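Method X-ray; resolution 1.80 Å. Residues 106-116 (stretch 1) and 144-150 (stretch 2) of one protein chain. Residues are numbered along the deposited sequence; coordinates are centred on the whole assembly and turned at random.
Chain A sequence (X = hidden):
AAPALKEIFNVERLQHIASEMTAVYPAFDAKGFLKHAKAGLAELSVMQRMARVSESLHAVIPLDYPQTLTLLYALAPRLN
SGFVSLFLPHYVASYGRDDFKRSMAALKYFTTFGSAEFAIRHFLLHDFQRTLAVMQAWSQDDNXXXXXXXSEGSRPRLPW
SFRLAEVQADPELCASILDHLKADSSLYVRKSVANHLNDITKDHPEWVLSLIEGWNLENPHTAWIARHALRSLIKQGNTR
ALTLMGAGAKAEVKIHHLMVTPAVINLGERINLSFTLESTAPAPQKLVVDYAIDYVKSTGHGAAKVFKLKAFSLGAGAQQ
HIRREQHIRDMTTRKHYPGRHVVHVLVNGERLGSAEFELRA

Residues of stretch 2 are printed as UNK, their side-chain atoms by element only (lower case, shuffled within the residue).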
ATOM      1  N   ALA A 106     -12.195 -20.982  -6.000  1.00 18.50           N
ATOM      2  CA  ALA A 106     -12.641 -19.861  -6.822  1.00 17.78           C
ATOM      3  C   ALA A 106     -11.773 -18.620  -6.623  1.00 19.02           C
ATOM      4  O   ALA A 106     -11.445 -17.926  -7.596  1.00 17.03           O
ATOM      5  CB  ALA A 106     -14.109 -19.532  -6.527  1.00 14.82           C
ATOM      6  N   LEU A 107     -11.416 -18.294  -5.379  1.00 15.19           N
ATOM      7  CA  LEU A 107     -10.582 -17.114  -5.158  1.00 14.38           C
ATOM      8  C   LEU A 107      -9.209 -17.311  -5.779  1.00 15.95           C
ATOM      9  O   LEU A 107      -8.626 -16.376  -6.350  1.00 16.38           O
ATOM     10  CB  LEU A 107     -10.451 -16.807  -3.660  1.00 13.48           C
ATOM     11  CG  LEU A 107     -11.723 -16.378  -2.922  1.00 13.44           C
ATOM     12  CD1 LEU A 107     -11.411 -16.079  -1.432  1.00 17.05           C
ATOM     13  CD2 LEU A 107     -12.390 -15.189  -3.572  1.00 14.05           C
ATOM     14  N   LYS A 108      -8.681 -18.531  -5.697  1.00 15.36           N
ATOM     15  CA  LYS A 108      -7.362 -18.778  -6.268  1.00 14.72           C
ATOM     16  C   LYS A 108      -7.397 -18.598  -7.781  1.00 18.52           C
ATOM     17  O   LYS A 108      -6.437 -18.104  -8.387  1.00 19.12           O
ATOM     18  CB  LYS A 108      -6.894 -20.187  -5.920  1.00 15.85           C
ATOM     19  CG  LYS A 108      -5.512 -20.524  -6.449  1.00 17.87           C
ATOM     20  CD  LYS A 108      -5.176 -22.004  -6.251  1.00 21.90           C
ATOM     21  CE  LYS A 108      -3.842 -22.308  -6.901  1.00 34.61           C
ATOM     22  NZ  LYS A 108      -3.398 -23.717  -6.680  1.00 31.66           N
ATOM     23  N   TYR A 109      -8.497 -19.009  -8.401  1.00 16.72           N
ATOM     24  CA  TYR A 109      -8.675 -18.828  -9.840  1.00 17.62           C
ATOM     25  C   TYR A 109      -8.888 -17.356 -10.195  1.00 16.93           C
ATOM     26  O   TYR A 109      -8.228 -16.820 -11.095  1.00 17.31           O
ATOM     27  CB  TYR A 109      -9.864 -19.662 -10.305  1.00 19.22           C
ATOM     28  CG  TYR A 109     -10.290 -19.402 -11.734  1.00 17.77           C
ATOM     29  CD1 TYR A 109      -9.610 -19.979 -12.790  1.00 23.63           C
ATOM     30  CD2 TYR A 109     -11.370 -18.571 -12.018  1.00 21.62           C
ATOM     31  CE1 TYR A 109     -10.009 -19.756 -14.119  1.00 24.36           C
ATOM     32  CE2 TYR A 109     -11.772 -18.340 -13.329  1.00 21.68           C
ATOM     33  CZ  TYR A 109     -11.098 -18.949 -14.365  1.00 23.84           C
ATOM     34  OH  TYR A 109     -11.488 -18.709 -15.676  1.00 29.10           O
ATOM     35  N   PHE A 110      -9.824 -16.694  -9.516  1.00 14.76           N
ATOM     36  CA  PHE A 110     -10.161 -15.302  -9.849  1.00 13.03           C
ATOM     37  C   PHE A 110      -9.020 -14.320  -9.580  1.00 13.57           C
ATOM     38  O   PHE A 110      -8.948 -13.271 -10.235  1.00 17.33           O
ATOM     39  CB  PHE A 110     -11.396 -14.844  -9.066  1.00 14.70           C
ATOM     40  CG  PHE A 110     -12.708 -15.453  -9.527  1.00 15.39           C
ATOM     41  CD1 PHE A 110     -13.000 -15.614 -10.877  1.00 18.42           C
ATOM     42  CD2 PHE A 110     -13.668 -15.816  -8.590  1.00 16.16           C
ATOM     43  CE1 PHE A 110     -14.217 -16.166 -11.276  1.00 21.26           C
ATOM     44  CE2 PHE A 110     -14.903 -16.349  -8.983  1.00 17.35           C
ATOM     45  CZ  PHE A 110     -15.170 -16.538 -10.320  1.00 18.98           C
ATOM     46  N   THR A 111      -8.139 -14.609  -8.616  1.00 13.82           N
ATOM     47  CA  THR A 111      -7.167 -13.602  -8.206  1.00 12.78           C
ATOM     48  C   THR A 111      -6.194 -13.251  -9.336  1.00 17.39           C
ATOM     49  O   THR A 111      -5.668 -12.129  -9.358  1.00 18.91           O
ATOM     50  CB  THR A 111      -6.415 -14.060  -6.942  1.00 14.37           C
ATOM     51  OG1 THR A 111      -5.891 -12.914  -6.255  1.00 14.89           O
ATOM     52  CG2 THR A 111      -5.278 -15.019  -7.255  1.00 18.58           C
ATOM     53  N   THR A 112      -5.975 -14.156 -10.299  1.00 20.72           N
ATOM     54  CA  THR A 112      -5.121 -13.813 -11.435  1.00 27.32           C
ATOM     55  C   THR A 112      -5.770 -12.804 -12.384  1.00 30.96           C
ATOM     56  O   THR A 112      -5.062 -12.087 -13.103  1.00 30.80           O
ATOM     57  CB  THR A 112      -4.735 -15.079 -12.213  1.00 27.64           C
ATOM     58  OG1 THR A 112      -5.892 -15.654 -12.838  1.00 28.05           O
ATOM     59  CG2 THR A 112      -4.112 -16.124 -11.288  1.00 27.92           C
ATOM     60  N   PHE A 113      -7.087 -12.711 -12.397  1.00 20.99           N
ATOM     61  CA  PHE A 113      -7.795 -11.773 -13.262  1.00 17.26           C
ATOM     62  C   PHE A 113      -7.925 -10.399 -12.634  1.00 30.78           C
ATOM     63  O   PHE A 113      -8.119  -9.410 -13.343  1.00 28.70           O
ATOM     64  CB  PHE A 113      -9.195 -12.332 -13.572  1.00 16.01           C
ATOM     65  CG  PHE A 113      -9.154 -13.604 -14.358  1.00 19.85           C
ATOM     66  CD1 PHE A 113      -9.093 -13.564 -15.739  1.00 23.62           C
ATOM     67  CD2 PHE A 113      -9.111 -14.843 -13.718  1.00 19.15           C
ATOM     68  CE1 PHE A 113      -9.030 -14.722 -16.481  1.00 28.48           C
ATOM     69  CE2 PHE A 113      -9.052 -16.010 -14.458  1.00 22.76           C
ATOM     70  CZ  PHE A 113      -9.002 -15.956 -15.838  1.00 25.03           C
ATOM     71  N   GLY A 114      -7.832 -10.316 -11.323  1.00 39.63           N
ATOM     72  CA  GLY A 114      -7.659  -9.036 -10.686  1.00 58.96           C
ATOM     73  C   GLY A 114      -6.913  -9.224  -9.390  1.00 52.26           C
ATOM     74  O   GLY A 114      -5.674  -9.263  -9.339  1.00 34.87           O
ATOM     75  N   SER A 115      -7.691  -9.367  -8.331  1.00 17.14           N
ATOM     76  CA  SER A 115      -7.136  -9.651  -7.020  1.00 12.69           C
ATOM     77  C   SER A 115      -8.230 -10.063  -6.047  1.00 15.47           C
ATOM     78  O   SER A 115      -9.247  -9.377  -5.936  1.00 16.16           O
ATOM     79  CB  SER A 115      -6.415  -8.430  -6.466  1.00 15.56           C
ATOM     80  OG  SER A 115      -6.045  -8.682  -5.123  1.00 14.34           O
ATOM     81  N   ALA A 116      -7.997 -11.138  -5.299  1.00 12.93           N
ATOM     82  CA  ALA A 116      -8.889 -11.586  -4.244  1.00 12.88           C
ATOM     83  C   ALA A 116      -8.535 -10.994  -2.887  1.00 11.38           C
ATOM     84  O   ALA A 116      -9.020 -11.485  -1.862  1.00 12.10           O
ATOM     85  CB  ALA A 116      -8.892 -13.125  -4.183  1.00 15.12           C
ATOM     86  N   UNK A 144       2.864 -16.483  -9.210  1.00 20.49           N
ATOM     87  CA  UNK A 144       3.204 -15.303  -8.420  1.00 19.26           C
ATOM     88  C   UNK A 144       1.961 -14.548  -7.960  1.00 16.00           C
ATOM     89  O   UNK A 144       1.991 -13.934  -6.889  1.00 16.87           O
ATOM     90  c   UNK A 144       4.128 -14.374  -9.210  1.00 17.65           C
ATOM     91  c   UNK A 144       4.480 -12.749 -11.082  1.00 29.86           C
ATOM     92  c   UNK A 144       3.486 -13.648 -10.363  1.00 23.93           C
ATOM     93  o   UNK A 144       4.701 -12.949 -12.282  1.00 31.50           O
ATOM     94  o   UNK A 144       5.063 -11.848 -10.442  1.00 25.74           O
ATOM     95  N   UNK A 145       0.862 -14.577  -8.735  1.00 15.59           N
ATOM     96  CA  UNK A 145      -0.368 -13.923  -8.278  1.00 16.04           C
ATOM     97  C   UNK A 145      -0.926 -14.582  -7.033  1.00 16.94           C
ATOM     98  O   UNK A 145      -1.484 -13.900  -6.158  1.00 13.97           O
ATOM     99  n   UNK A 145      -0.389 -12.366 -12.493  1.00 38.18           N
ATOM    100  c   UNK A 145      -1.441 -13.947  -9.367  1.00 22.26           C
ATOM    101  c   UNK A 145      -0.889 -11.348 -11.812  1.00 34.84           C
ATOM    102  c   UNK A 145      -1.081 -13.150 -10.566  1.00 27.06           C
ATOM    103  n   UNK A 145      -1.311 -11.795 -10.643  1.00 27.01           N
ATOM    104  c   UNK A 145      -0.512 -13.508 -11.741  1.00 30.50           C
ATOM    105  N   UNK A 146      -0.774 -15.897  -6.929  1.00 18.65           N
ATOM    106  CA  UNK A 146      -1.306 -16.611  -5.777  1.00 17.31           C
ATOM    107  C   UNK A 146      -0.422 -16.382  -4.551  1.00 15.94           C
ATOM    108  O   UNK A 146      -0.918 -16.176  -3.440  1.00 14.89           O
ATOM    109  c   UNK A 146      -1.458 -18.101  -6.151  1.00 14.61           C
ATOM    110  c   UNK A 146      -1.908 -18.960  -4.950  1.00 17.68           C
ATOM    111  c   UNK A 146      -2.443 -18.235  -7.332  1.00 17.44           C
ATOM    112  N   UNK A 147       0.898 -16.367  -4.729  1.00 13.38           N
ATOM    113  CA  UNK A 147       1.786 -16.055  -3.615  1.00 16.81           C
ATOM    114  C   UNK A 147       1.557 -14.637  -3.126  1.00 15.75           C
ATOM    115  O   UNK A 147       1.543 -14.381  -1.913  1.00 14.19           O
ATOM    116  c   UNK A 147       5.982 -17.144  -6.518  1.00 23.14           C
ATOM    117  n   UNK A 147       6.751 -16.290  -7.177  1.00 22.64           N
ATOM    118  n   UNK A 147       5.890 -17.054  -5.192  1.00 18.44           N
ATOM    119  n   UNK A 147       5.307 -18.075  -7.187  1.00 21.33           N
ATOM    120  c   UNK A 147       3.242 -16.241  -4.026  1.00 16.25           C
ATOM    121  c   UNK A 147       3.593 -17.698  -4.395  1.00 15.60           C
ATOM    122  c   UNK A 147       5.082 -17.960  -4.352  1.00 17.55           C
ATOM    123  N   UNK A 148       1.365 -13.701  -4.054  1.00 14.54           N
ATOM    124  CA  UNK A 148       1.142 -12.315  -3.660  1.00 15.33           C
ATOM    125  C   UNK A 148      -0.136 -12.169  -2.846  1.00 13.65           C
ATOM    126  O   UNK A 148      -0.180 -11.420  -1.859  1.00 14.13           O
ATOM    127  c   UNK A 148       1.091  -9.925  -4.636  1.00 17.19           C
ATOM    128  c   UNK A 148      -0.334  -9.379  -4.489  1.00 15.02           C
ATOM    129  c   UNK A 148       1.129 -11.431  -4.914  1.00 15.15           C
ATOM    130  c   UNK A 148      -1.375  -7.128  -4.423  1.00 14.20           C
ATOM    131  n   UNK A 148      -1.208  -5.800  -4.448  1.00 15.91           N
ATOM    132  n   UNK A 148      -2.601  -7.657  -4.348  1.00 14.74           N
ATOM    133  n   UNK A 148      -0.307  -7.915  -4.493  1.00 14.01           N
ATOM    134  N   UNK A 149      -1.193 -12.887  -3.234  1.00 12.81           N
ATOM    135  CA  UNK A 149      -2.425 -12.896  -2.454  1.00 12.37           C
ATOM    136  C   UNK A 149      -2.173 -13.345  -1.011  1.00 13.08           C
ATOM    137  O   UNK A 149      -2.760 -12.798  -0.065  1.00 13.27           O
ATOM    138  c   UNK A 149      -5.522 -12.742  -2.238  1.00 14.57           C
ATOM    139  c   UNK A 149      -5.641 -15.036  -3.267  1.00 16.49           C
ATOM    140  c   UNK A 149      -4.777 -14.077  -2.442  1.00 14.34           C
ATOM    141  c   UNK A 149      -3.443 -13.813  -3.131  1.00 11.99           C
ATOM    142  N   UNK A 150      -1.346 -14.376  -0.829  1.00 13.21           N
ATOM    143  CA  UNK A 150      -1.076 -14.902   0.510  1.00 14.37           C
ATOM    144  C   UNK A 150      -0.515 -13.821   1.436  1.00 12.74           C
ATOM    145  O   UNK A 150      -0.907 -13.725   2.607  1.00 14.75           O
ATOM    146  c   UNK A 150      -0.106 -16.087   0.406  1.00 15.33           C
TER
HETATM  147  O   HOH W   1      -3.359 -11.976  -6.600  1.00 15.19           O
HETATM  148  O   HOH W   2      -2.895 -10.399  -8.800  1.00 17.62           O
HETATM  149  O   HOH W   3      -3.796 -10.272  -4.433  1.00 13.81           O

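Position 144 opens the helical second stretch with five side-chain atoms, a run of three carbons whose last carries two oxygens. A terminal carboxylate on a chain of this length identifies Glu 144. It reaches no atom of stretch 1, and one of its oxygens is hydrogen-bonded elsewhere in the structure.

At position 145 a single carbon leads to a five-membered ring of three carbons and two nitrogens, an imidazole. CB lies 3.9 Å from Thr 112 CG2, and the CA of Thr 112 sits over one face of the ring. This is His 145. Its ND1 is 2.8 Å from water 2, which also donates to Gly 114 O at 3.1 Å, so the ring is linked through solvent to the turn beyond the first helix.

Position 146 has three carbons, with both outer ones attached to CB. Branching at CB without a heteroatom gives Val 146. Its CG2 packs 3.9 Å from Lys 108 CG, using the aliphatic part of the lysine, and lies 4.3 Å from Thr 111 CG2.

Position 147 carries three carbons, a nitrogen, and a carbon bearing two further nitrogens. The guanidinium marks Arg 147, which does not touch stretch 1.

The same set of atoms recurs at position 148, and it too is an arginine, Arg 148. Although its CA-to-CB bond points sideways, the end of the chain comes nearer to stretch 1: NH1 stands 3.7 Å from Ser 115 OG, which lies at the edge of the guanidinium, near its plane. Water 3 spans this gap, donating to Ser 115 OG at 2.8 Å and accepting from Arg 148 NH1 at 2.9 Å.

Four carbons forked at the second define position 149 as Leu 149. CD1 approaches Ala 116 C to 3.5 Å, while CD2 lies 3.9 Å from Ala 116 CB and 3.7 Å from Thr 111 OG1.

Position 150 has one side-chain carbon, is Ala 150, and makes no contact with stretch 1.

The contact, which buries 413 Å² in all, contains no direct hydrogen bond between the stretches. Val 146 and Leu 149 supply its apolar part, with Leu 149 the most extensively covered residue, and waters join the polar groups. Thr 111 serves both parts. Its OG1 accepts a hydrogen bond from Ala 116 N (2.9 Å), tying the turn back to the preceding segment, and is 2.7 Å from water 1, which donates to His 145 O at 2.7 Å.

Stretch 2 (144-150) EHVRRLA
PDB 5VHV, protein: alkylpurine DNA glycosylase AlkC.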